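Local coordinates for EGF family domain-containing protein (Toxoplasma gondii, PDB 4Z80) that binds a peptide of its rhoptry neck protein partner RON2L1 and probably takes part, as an AMA1-like antigen, in forming the moving junction during host-cell invasion, at residues Thr43-Thr48 / Thr336-Glu341; Ser75-Asp80 / Gly272-Ser277; Val358-Tyr363 / Pro467-Val472; Phe386-Ala391 / Gln399-His404. One frame throughout, in Å; residues are numbered along the deposited sequence.

Interaction 1: Thr43-Thr48 / Thr336-Glu341; sequences TTYRWT and TRPDHE
Pro338 carries this buried contact, its ring set against two aromatic side chains that project from the same face of strand 43-51. The closest approach is to the indole of Trp47, which it meets tip to tip: CG of Pro338 lies 3.4 Å from CZ3 of Trp47, and CD of the same proline follows along CZ3 and CH2. Past Tyr45 the proline slides in the opposite direction, its CG 3.8 Å from CB of Tyr45. Its CB makes an off-centre CH-pi contact with the phenol ring, 4.3 Å from Pro338 CB to the centroid of Tyr45 and 29° off the ring normal. The far corner of the indole ends near a charged pair, Asp339 and Arg337, whose OD2 and NH2 both lie near the ring plane at its edge. Trp47 CH2 is 4.0 Å from Asp339 OD2. The strand is the central one of a three-stranded antiparallel sheet, and 336-341 holds the type I turn from Arg337 to His340 and the start of helix 340-343, within the AMA1-related part of the chain. That turn is braced by a side-on salt bridge: NE of Arg337 donates to OD1 of Asp339 at 2.7 Å, while NH2 of Arg337 reaches the syn lone pair of OD2 at 3.0 Å, both almost straight. Asp339 takes the crowded first torsion (chi1 52°), which turns its carboxylate back onto the guanidinium. Further out, Phe253 of helix 252-262 meets Tyr45 edge-to-face and also touches Pro338, and Arg40 bonds to the carbonyl of Pro338.

Interaction 2: Ser75-Asp80 / Gly272-Ser277; sequences SSAKID and GNCFRS
Lys78 runs out fully extended from a backbone bridge, and its aliphatic chain lies alongside Asn273, the two side chains pointing the same way. With CG anti to the backbone N (chi1 -178°) and every later torsion also anti, the chain is straight. CB of Lys78 sits 3.4 Å from the carbonyl O of Gly272; CG of Lys78 passes OD1 of Asn273, and its CD comes 3.7 Å from the amide ND2 of Asn273. At the tip, NZ of Lys78 and ND2 of Asn273 both donate to one water, each at 2.8 Å, so a solvent molecule joins the two polar ends. Behind the side chains the two irregular segments form a single beta bridge, Lys78 with Asn273, between the loop before helix 80-84 and the loop leading to strand 280-283. Lys78 N donates to Gly272 O from above the carbonyl plane, whereas Cys274 N reaches Lys78 O at 2.9 Å in that carbonyl's plane and nearly straight, at 168°. The same Lys78 O is approached by the CA of Asn273, at 3.3 Å in a CA-H...O contact. A second water lies within hydrogen-bonding distance of both Lys78 O and Asn273 OD1 and accepts weakly from Asp80 N. On the buried side, CB of Ala77 packs 3.9 Å from CB of Cys274. Cys274 holds its SG anti to the backbone N (chi1 -155°) and forms a disulfide with Cys72, six residues before Lys78, so the residue next to Asn273 is also tied covalently to the 75-80 side.

Interaction 3: Val358-Tyr363 / Pro467-Val472; sequences VSKGKY and PEDKCV
The one hydrogen bond between the segments is short: the hydroxyl OG of Ser359 donates to OD2 of Asp469 at 2.6 Å, using the anti lone pair of the carboxylate. OG of Ser359 stands anti to its backbone N (chi1 -179°), and Asp469 likewise carries CG anti to its own N (chi1 -176°), so the two groups reach toward each other. The other oxygen of the carboxylate is engaged within its own segment, where OD1 of Asp469 accepts from Cys471 N at 3.0 Å, from above the carboxylate plane; this is an Asx turn, and with the serine bond it fixes the rotation of the carboxylate. The chain of Lys360 crosses Asp469 at about a right angle, laying its CE 3.1 Å from OD2 of Asp469. Its ammonium is not in salt-bridge contact, NZ of Lys360 being 4.6 Å from that oxygen, but it would probably still favour the ionised carboxylate. Segment 358-363 forms the tight turn between strands 353-359 and 363-366 of a three-stranded antiparallel sheet, against which the final modelled residues of the chain are laid, their backbone bonded at Pro467 and Asp469 to Cys364. Apolar contact comes from Tyr363, which crosses Pro467 at about a right angle and brings CD1 to 3.8 Å from the proline CG. CB of Tyr363 also lies 3.8 Å from CB of Asp469. A CA-H...O contact joins CA of Tyr363 to O of Pro467 at 3.3 Å. The salt bridge of Glu468 to Arg354 ties the tail to strand 353-359.

Interaction 4: Phe386-Ala391 / Gln399-His404; sequences FMLSSA and QVRGYH. With SO4 (sulfate ion), chain J.
Where helix 378-387 ends, the chain turns through Leu388 and Ser389 and presents two successive carbonyls to the backbone of 399-404. Leu388 O accepts from Arg401 N at 2.9 Å, from well above the carbonyl plane, and more weakly from the amides of Gly402 and Tyr403. Ser389 O takes Gly402 N at 2.8 Å, in its own plane. Gly402 has positive phi (91°), which suits glycine. Tyr403 O, 3.1 Å from Ser389 CA in a CA-H...O contact, is buried without a hydrogen-bonding partner. Among the side chains, Gln399 is extended and its NE2 donates to Met387 O at 3.2 Å, almost straight and in the amide plane. Leu388 lies beside Tyr403, CB of Leu388 3.8 Å from CD2 of the ring, while CB of Arg401 sits over the centre of one face of that ring. CG1 of Val400 lies between Met387 O and CB of Ala391. OG of Ser390 lies in plane at the edge of the His404 ring, though it bonds to Val56 and His404 ND1 to Ser448. The guanidinium of Arg401 bends back to Val400 O through NE and holds a sulfate, probably from the crystallisation liquor, end-on, NH1 to O3 and NH2 to O2. The loop joins helix to strand 405-410, pinned at the helix end by two carbonyls, probably in the PAN-type second domain of the AMA fold.

In the fold
From the N terminus, strand 43-51 enters interaction 1, whose partner comes 288 residues later at the start of helix 340-343. Inside that long loop lies interaction 2, 75-80 with 272-277, which joins two loops leading to helix 80-84 and strand 280-283; the nearest atoms of the two contacts are about 9 Å apart. Interaction 3 opens only after interaction 1 has closed, at the end of strand 353-359, and closes at the modelled C terminus. Within it nests interaction 4, a short loop between helix 378-387 and strand 405-410. Interactions 2 and 3 lie on opposite sides of the chain's centre, their centres about 53 Å apart.

Interaction 1: Thr43-Thr48 / Thr336-Glu341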
# COMPACT_ATOMS: atom_id res chain seq x y z
N THR A 43 -6.79 -16.45 -14.16
CA THR A 43 -7.05 -15.09 -14.63
C THR A 43 -5.86 -14.54 -15.40
O THR A 43 -4.73 -14.61 -14.93
CB THR A 43 -7.37 -14.16 -13.46
OG1 THR A 43 -8.47 -14.70 -12.72
CG2 THR A 43 -7.70 -12.75 -13.94
N THR A 44 -6.13 -13.98 -16.58
CA THR A 44 -5.11 -13.28 -17.34
C THR A 44 -5.25 -11.78 -17.10
O THR A 44 -6.25 -11.17 -17.46
CB THR A 44 -5.20 -13.57 -18.84
OG1 THR A 44 -4.99 -14.98 -19.05
CG2 THR A 44 -4.14 -12.79 -19.62
N TYR A 45 -4.22 -11.21 -16.48
CA TYR A 45 -4.17 -9.78 -16.20
C TYR A 45 -3.51 -9.05 -17.35
O TYR A 45 -2.53 -9.54 -17.91
CB TYR A 45 -3.42 -9.53 -14.90
CG TYR A 45 -4.07 -10.16 -13.70
CD1 TYR A 45 -3.81 -11.48 -13.35
CD2 TYR A 45 -4.97 -9.44 -12.92
CE1 TYR A 45 -4.42 -12.06 -12.26
CE2 TYR A 45 -5.58 -10.01 -11.83
CZ TYR A 45 -5.30 -11.32 -11.50
OH TYR A 45 -5.91 -11.90 -10.41
N ARG A 46 -4.04 -7.88 -17.68
CA ARG A 46 -3.50 -7.06 -18.76
C ARG A 46 -3.17 -5.66 -18.26
O ARG A 46 -3.97 -5.05 -17.56
CB ARG A 46 -4.50 -6.97 -19.91
CG ARG A 46 -4.95 -8.32 -20.45
CD ARG A 46 -3.98 -8.83 -21.47
NE ARG A 46 -4.20 -8.18 -22.76
CZ ARG A 46 -3.27 -7.98 -23.68
NH1 ARG A 46 -3.58 -7.38 -24.82
NH2 ARG A 46 -2.01 -8.36 -23.47
N TRP A 47 -2.00 -5.15 -18.63
CA TRP A 47 -1.62 -3.82 -18.20
C TRP A 47 -0.70 -3.10 -19.17
O TRP A 47 -0.14 -3.68 -20.11
CB TRP A 47 -0.98 -3.88 -16.81
CG TRP A 47 0.38 -4.55 -16.71
CD1 TRP A 47 1.61 -3.94 -16.82
CD2 TRP A 47 0.65 -5.93 -16.45
NE1 TRP A 47 2.61 -4.86 -16.64
CE2 TRP A 47 2.05 -6.09 -16.41
CE3 TRP A 47 -0.16 -7.05 -16.23
CZ2 TRP A 47 2.66 -7.32 -16.17
CZ3 TRP A 47 0.45 -8.28 -15.99
CH2 TRP A 47 1.85 -8.40 -15.97
N THR A 48 -0.59 -1.79 -18.96
CA THR A 48 0.36 -0.94 -19.65
C THR A 48 1.42 -0.47 -18.67
O THR A 48 1.11 -0.07 -17.55
CB THR A 48 -0.34 0.29 -20.27
OG1 THR A 48 -1.13 -0.12 -21.39
CG2 THR A 48 0.67 1.34 -20.73
N THR A 336 0.09 -3.40 -8.21
CA THR A 336 1.09 -4.43 -8.00
C THR A 336 1.05 -5.42 -9.16
O THR A 336 -0.04 -5.80 -9.61
CB THR A 336 0.83 -5.14 -6.66
OG1 THR A 336 1.02 -4.21 -5.58
CG2 THR A 336 1.76 -6.33 -6.46
N ARG A 337 2.21 -5.84 -9.66
CA ARG A 337 2.25 -6.71 -10.82
C ARG A 337 1.96 -8.16 -10.39
O ARG A 337 2.43 -8.61 -9.35
CB ARG A 337 3.59 -6.59 -11.57
CG ARG A 337 4.87 -6.87 -10.77
CD ARG A 337 6.11 -6.53 -11.61
NE ARG A 337 6.09 -7.23 -12.89
CZ ARG A 337 6.69 -6.84 -14.00
NH1 ARG A 337 7.42 -5.73 -14.04
NH2 ARG A 337 6.58 -7.58 -15.10
N PRO A 338 1.13 -8.86 -11.16
CA PRO A 338 0.65 -10.19 -10.75
C PRO A 338 1.73 -11.26 -10.86
O PRO A 338 1.56 -12.36 -10.31
CB PRO A 338 -0.51 -10.45 -11.72
CG PRO A 338 -0.20 -9.65 -12.91
CD PRO A 338 0.48 -8.40 -12.40
N ASP A 339 2.81 -10.94 -11.56
CA ASP A 339 3.95 -11.84 -11.70
C ASP A 339 5.07 -11.45 -10.72
O ASP A 339 6.23 -11.75 -10.97
CB ASP A 339 4.48 -11.82 -13.15
CG ASP A 339 4.75 -10.41 -13.66
OD1 ASP A 339 4.54 -9.44 -12.89
OD2 ASP A 339 5.17 -10.26 -14.82
N HIS A 340 4.72 -10.82 -9.61
CA HIS A 340 5.75 -10.26 -8.73
C HIS A 340 6.67 -11.31 -8.13
O HIS A 340 7.83 -11.03 -7.86
CB HIS A 340 5.10 -9.40 -7.62
CG HIS A 340 4.33 -10.19 -6.61
ND1 HIS A 340 4.89 -10.66 -5.44
CD2 HIS A 340 3.04 -10.59 -6.59
CE1 HIS A 340 3.97 -11.31 -4.74
NE2 HIS A 340 2.84 -11.28 -5.42
N GLU A 341 6.19 -12.54 -7.93
CA GLU A 341 7.07 -13.56 -7.37
C GLU A 341 8.28 -13.85 -8.25
O GLU A 341 9.33 -14.23 -7.73
CB GLU A 341 6.30 -14.86 -7.15
CG GLU A 341 5.24 -14.74 -6.07
CD GLU A 341 3.90 -14.28 -6.60
OE1 GLU A 341 3.83 -13.80 -7.75
OE2 GLU A 341 2.91 -14.43 -5.85

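Interaction 2: Ser75-Asp80 / Gly272-Ser277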
# COMPACT_ATOMS: atom_id res chain seq x y z
N SER A 75 -8.93 19.10 -11.88
CA SER A 75 -8.13 20.08 -11.15
C SER A 75 -8.78 20.42 -9.81
O SER A 75 -8.11 20.92 -8.91
CB SER A 75 -7.94 21.35 -11.98
OG SER A 75 -9.18 21.92 -12.34
N SER A 76 -10.08 20.14 -9.67
CA SER A 76 -10.79 20.42 -8.43
C SER A 76 -10.83 19.21 -7.50
O SER A 76 -11.39 19.28 -6.41
CB SER A 76 -12.21 20.90 -8.72
OG SER A 76 -12.96 19.89 -9.38
N ALA A 77 -10.25 18.09 -7.94
CA ALA A 77 -10.13 16.92 -7.09
C ALA A 77 -8.97 17.11 -6.12
O ALA A 77 -7.86 17.42 -6.55
CB ALA A 77 -9.93 15.67 -7.92
N LYS A 78 -9.22 16.93 -4.83
CA LYS A 78 -8.15 17.01 -3.85
C LYS A 78 -7.48 15.65 -3.71
O LYS A 78 -8.14 14.66 -3.43
CB LYS A 78 -8.67 17.49 -2.50
CG LYS A 78 -7.59 17.65 -1.46
CD LYS A 78 -8.13 18.25 -0.17
CE LYS A 78 -7.04 18.37 0.88
NZ LYS A 78 -7.51 19.06 2.11
N ILE A 79 -6.17 15.62 -3.93
CA ILE A 79 -5.37 14.43 -3.67
C ILE A 79 -4.31 14.84 -2.65
O ILE A 79 -3.71 15.90 -2.78
CB ILE A 79 -4.72 13.90 -4.96
CG1 ILE A 79 -5.78 13.76 -6.06
CG2 ILE A 79 -4.04 12.56 -4.68
CD1 ILE A 79 -5.26 13.25 -7.35
N ASP A 80 -4.10 14.01 -1.63
CA ASP A 80 -3.28 14.42 -0.49
C ASP A 80 -1.86 14.83 -0.89
O ASP A 80 -1.27 15.71 -0.27
CB ASP A 80 -3.23 13.30 0.57
CG ASP A 80 -2.59 12.02 0.05
OD1 ASP A 80 -3.25 11.26 -0.71
OD2 ASP A 80 -1.45 11.76 0.45
N GLY A 272 -13.54 18.06 -2.83
CA GLY A 272 -13.24 17.17 -1.72
C GLY A 272 -12.14 16.18 -2.08
O GLY A 272 -11.69 16.16 -3.21
N ASN A 273 -11.70 15.39 -1.11
CA ASN A 273 -10.72 14.34 -1.38
C ASN A 273 -11.28 13.31 -2.36
O ASN A 273 -12.41 12.85 -2.22
CB ASN A 273 -10.29 13.64 -0.09
CG ASN A 273 -9.19 14.40 0.64
OD1 ASN A 273 -8.00 14.19 0.38
ND2 ASN A 273 -9.59 15.26 1.54
N CYS A 274 -10.46 12.99 -3.36
CA CYS A 274 -10.78 11.98 -4.35
C CYS A 274 -9.91 10.77 -4.07
O CYS A 274 -8.69 10.85 -4.19
CB CYS A 274 -10.54 12.52 -5.76
SG CYS A 274 -11.50 11.72 -7.07
N PHE A 275 -10.54 9.67 -3.67
CA PHE A 275 -9.84 8.45 -3.26
C PHE A 275 -9.80 7.45 -4.41
O PHE A 275 -10.84 6.95 -4.84
CB PHE A 275 -10.52 7.82 -2.04
CG PHE A 275 -10.49 8.69 -0.81
CD1 PHE A 275 -9.35 8.74 -0.02
CD2 PHE A 275 -11.58 9.47 -0.46
CE1 PHE A 275 -9.31 9.54 1.11
CE2 PHE A 275 -11.54 10.27 0.66
CZ PHE A 275 -10.40 10.31 1.45
N ARG A 276 -8.61 7.16 -4.91
CA ARG A 276 -8.45 6.22 -6.01
C ARG A 276 -7.09 5.56 -5.95
O ARG A 276 -6.11 6.18 -5.54
CB ARG A 276 -8.64 6.92 -7.36
CG ARG A 276 -8.47 6.00 -8.57
CD ARG A 276 -8.94 6.64 -9.86
NE ARG A 276 -8.73 5.74 -11.00
CZ ARG A 276 -9.67 5.00 -11.58
NH1 ARG A 276 -10.94 5.03 -11.17
NH2 ARG A 276 -9.33 4.22 -12.60
N SER A 277 -7.04 4.30 -6.37
CA SER A 277 -5.81 3.54 -6.45
C SER A 277 -5.02 3.60 -5.15
O SER A 277 -3.81 3.83 -5.13
CB SER A 277 -4.96 4.05 -7.62
OG SER A 277 -5.71 3.92 -8.82
O HOH W 1 -6.91 12.30 -1.57
O HOH W 2 -8.13 16.64 3.46

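Interaction 3: Val358-Tyr363 / Pro467-Val472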
# COMPACT_ATOMS: atom_id res chain seq x y z
N VAL A 358 28.29 -12.38 -14.03
CA VAL A 358 28.93 -13.57 -14.57
C VAL A 358 30.30 -13.20 -15.13
O VAL A 358 30.48 -12.14 -15.73
CB VAL A 358 28.06 -14.23 -15.65
CG1 VAL A 358 28.81 -15.39 -16.32
CG2 VAL A 358 26.76 -14.75 -15.04
N SER A 359 31.27 -14.09 -14.89
CA SER A 359 32.62 -13.92 -15.41
C SER A 359 33.05 -15.22 -16.08
O SER A 359 32.99 -16.29 -15.48
CB SER A 359 33.58 -13.55 -14.28
OG SER A 359 34.89 -13.37 -14.77
N LYS A 360 33.47 -15.11 -17.34
CA LYS A 360 33.97 -16.26 -18.10
C LYS A 360 32.99 -17.43 -18.12
O LYS A 360 33.38 -18.58 -17.94
CB LYS A 360 35.32 -16.72 -17.55
CG LYS A 360 36.40 -15.64 -17.59
CD LYS A 360 37.48 -15.90 -16.56
CE LYS A 360 38.39 -14.70 -16.39
NZ LYS A 360 39.27 -14.51 -17.57
N GLY A 361 31.71 -17.12 -18.32
CA GLY A 361 30.71 -18.13 -18.57
C GLY A 361 30.16 -18.86 -17.35
O GLY A 361 28.94 -18.93 -17.17
N LYS A 362 31.04 -19.43 -16.53
CA LYS A 362 30.61 -20.31 -15.45
C LYS A 362 31.13 -19.88 -14.08
O LYS A 362 31.08 -20.65 -13.12
CB LYS A 362 31.04 -21.76 -15.75
CG LYS A 362 32.22 -21.87 -16.70
CD LYS A 362 32.73 -23.31 -16.81
CE LYS A 362 33.54 -23.72 -15.59
NZ LYS A 362 34.36 -24.93 -15.85
N TYR A 363 31.59 -18.64 -13.98
CA TYR A 363 32.04 -18.09 -12.70
C TYR A 363 31.30 -16.80 -12.41
O TYR A 363 30.58 -16.27 -13.26
CB TYR A 363 33.55 -17.85 -12.70
CG TYR A 363 34.33 -19.13 -12.91
CD1 TYR A 363 34.70 -19.92 -11.83
CD2 TYR A 363 34.68 -19.57 -14.18
CE1 TYR A 363 35.40 -21.10 -12.01
CE2 TYR A 363 35.38 -20.75 -14.37
CZ TYR A 363 35.74 -21.51 -13.28
OH TYR A 363 36.44 -22.68 -13.44
N PRO A 467 30.72 -20.58 -8.66
CA PRO A 467 32.02 -20.40 -8.01
C PRO A 467 32.62 -19.04 -8.36
O PRO A 467 32.41 -18.55 -9.48
CB PRO A 467 32.88 -21.54 -8.57
CG PRO A 467 32.19 -21.97 -9.83
CD PRO A 467 30.73 -21.70 -9.63
N GLU A 468 33.35 -18.45 -7.43
CA GLU A 468 33.95 -17.14 -7.65
C GLU A 468 35.09 -17.23 -8.65
O GLU A 468 35.89 -18.17 -8.62
CB GLU A 468 34.46 -16.53 -6.34
CG GLU A 468 35.18 -15.19 -6.54
CD GLU A 468 35.52 -14.47 -5.25
OE1 GLU A 468 35.30 -15.03 -4.16
OE2 GLU A 468 36.01 -13.32 -5.33
N ASP A 469 35.14 -16.26 -9.56
CA ASP A 469 36.33 -16.03 -10.36
C ASP A 469 37.37 -15.35 -9.48
O ASP A 469 37.30 -14.15 -9.25
CB ASP A 469 36.00 -15.18 -11.59
CG ASP A 469 37.19 -15.00 -12.52
OD1 ASP A 469 38.32 -15.39 -12.15
OD2 ASP A 469 36.99 -14.47 -13.63
N LYS A 470 38.34 -16.12 -8.99
CA LYS A 470 39.32 -15.58 -8.05
C LYS A 470 40.55 -15.00 -8.75
O LYS A 470 41.52 -14.62 -8.10
CB LYS A 470 39.75 -16.66 -7.06
CG LYS A 470 38.62 -17.16 -6.17
CD LYS A 470 39.11 -18.18 -5.16
CE LYS A 470 37.96 -18.72 -4.33
NZ LYS A 470 38.38 -19.88 -3.49
N CYS A 471 40.50 -14.93 -10.08
CA CYS A 471 41.64 -14.45 -10.87
C CYS A 471 41.52 -12.97 -11.24
O CYS A 471 42.45 -12.39 -11.80
CB CYS A 471 41.79 -15.28 -12.14
SG CYS A 471 42.34 -16.97 -11.85
N VAL A 472 40.37 -12.37 -10.92
CA VAL A 472 40.10 -10.98 -11.29
C VAL A 472 41.19 -10.04 -10.79
O VAL A 472 41.54 -9.06 -11.45
CB VAL A 472 38.74 -10.49 -10.71
CG1 VAL A 472 38.37 -9.13 -11.29
CG2 VAL A 472 37.63 -11.49 -11.00

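Interaction 4: Phe386-Ala391 / Gln399-His404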
# COMPACT_ATOMS: atom_id res chain seq x y z
N PHE A 386 17.77 0.90 1.69
CA PHE A 386 16.42 1.39 1.43
C PHE A 386 16.39 2.92 1.33
O PHE A 386 15.81 3.48 0.39
CB PHE A 386 15.49 0.88 2.55
CG PHE A 386 14.06 1.34 2.47
CD1 PHE A 386 13.31 1.19 1.32
CD2 PHE A 386 13.45 1.87 3.60
CE1 PHE A 386 11.99 1.59 1.29
CE2 PHE A 386 12.13 2.28 3.57
CZ PHE A 386 11.40 2.14 2.41
N MET A 387 17.03 3.57 2.29
CA MET A 387 17.04 5.03 2.37
C MET A 387 17.91 5.68 1.28
O MET A 387 17.77 6.87 1.04
CB MET A 387 17.52 5.48 3.75
CG MET A 387 16.64 5.01 4.89
SD MET A 387 17.40 5.18 6.53
CE MET A 387 17.10 6.91 6.83
N LEU A 388 18.78 4.90 0.65
CA LEU A 388 19.69 5.40 -0.39
C LEU A 388 19.32 4.87 -1.77
O LEU A 388 20.11 4.94 -2.71
CB LEU A 388 21.13 4.99 -0.05
CG LEU A 388 21.77 5.55 1.22
CD1 LEU A 388 23.14 4.94 1.44
CD2 LEU A 388 21.85 7.07 1.14
N SER A 389 18.10 4.34 -1.92
CA SER A 389 17.75 3.65 -3.16
C SER A 389 17.22 4.63 -4.21
O SER A 389 17.99 5.12 -5.04
CB SER A 389 16.74 2.52 -2.86
OG SER A 389 15.53 2.99 -2.29
N SER A 390 15.92 4.90 -4.20
CA SER A 390 15.34 5.81 -5.17
C SER A 390 14.10 6.42 -4.59
O SER A 390 13.47 5.85 -3.70
CB SER A 390 15.04 5.10 -6.50
OG SER A 390 14.20 3.98 -6.30
N ALA A 391 13.75 7.61 -5.07
CA ALA A 391 12.61 8.32 -4.54
C ALA A 391 12.06 9.28 -5.56
O ALA A 391 12.81 9.98 -6.25
CB ALA A 391 12.98 9.06 -3.28
N GLN A 399 19.70 12.68 -1.42
CA GLN A 399 19.94 11.59 -0.47
C GLN A 399 20.00 10.23 -1.17
O GLN A 399 20.95 9.48 -0.97
CB GLN A 399 18.85 11.56 0.60
CG GLN A 399 18.94 10.38 1.55
CD GLN A 399 17.96 10.50 2.69
OE1 GLN A 399 17.87 11.54 3.35
NE2 GLN A 399 17.20 9.43 2.93
N VAL A 400 18.98 9.90 -1.96
CA VAL A 400 19.00 8.62 -2.65
C VAL A 400 20.07 8.64 -3.74
O VAL A 400 20.39 9.69 -4.30
CB VAL A 400 17.62 8.26 -3.25
CG1 VAL A 400 16.58 8.13 -2.15
CG2 VAL A 400 17.17 9.28 -4.28
N ARG A 401 20.63 7.46 -4.01
CA ARG A 401 21.82 7.33 -4.85
C ARG A 401 21.66 6.34 -6.00
O ARG A 401 22.56 6.20 -6.82
CB ARG A 401 23.00 6.86 -4.00
CG ARG A 401 23.40 7.76 -2.83
CD ARG A 401 24.17 8.99 -3.29
NE ARG A 401 23.27 10.03 -3.74
CZ ARG A 401 23.64 11.14 -4.37
NH1 ARG A 401 22.73 12.02 -4.74
NH2 ARG A 401 24.92 11.36 -4.64
N GLY A 402 20.55 5.61 -6.02
CA GLY A 402 20.34 4.59 -7.03
C GLY A 402 20.82 3.21 -6.61
O GLY A 402 20.99 2.34 -7.47
N TYR A 403 21.04 3.01 -5.32
CA TYR A 403 21.51 1.72 -4.81
C TYR A 403 20.32 0.81 -4.53
O TYR A 403 19.46 1.16 -3.73
CB TYR A 403 22.30 1.88 -3.51
CG TYR A 403 23.43 2.90 -3.50
CD1 TYR A 403 24.10 3.25 -4.67
CD2 TYR A 403 23.83 3.48 -2.31
CE1 TYR A 403 25.14 4.18 -4.64
CE2 TYR A 403 24.86 4.39 -2.27
CZ TYR A 403 25.51 4.74 -3.43
OH TYR A 403 26.52 5.67 -3.34
N HIS A 404 20.28 -0.36 -5.16
CA HIS A 404 19.19 -1.31 -4.92
C HIS A 404 19.65 -2.66 -4.40
O HIS A 404 18.81 -3.50 -4.08
CB HIS A 404 18.37 -1.51 -6.19
CG HIS A 404 17.64 -0.28 -6.59
ND1 HIS A 404 16.62 0.25 -5.83
CD2 HIS A 404 17.85 0.59 -7.61
CE1 HIS A 404 16.19 1.37 -6.40
NE2 HIS A 404 16.92 1.60 -7.48
S SO4 J . 24.84 14.81 -5.99
O1 SO4 J . 24.76 15.76 -7.10
O2 SO4 J . 25.39 13.54 -6.49
O3 SO4 J . 23.50 14.61 -5.43
O4 SO4 J . 25.75 15.32 -4.97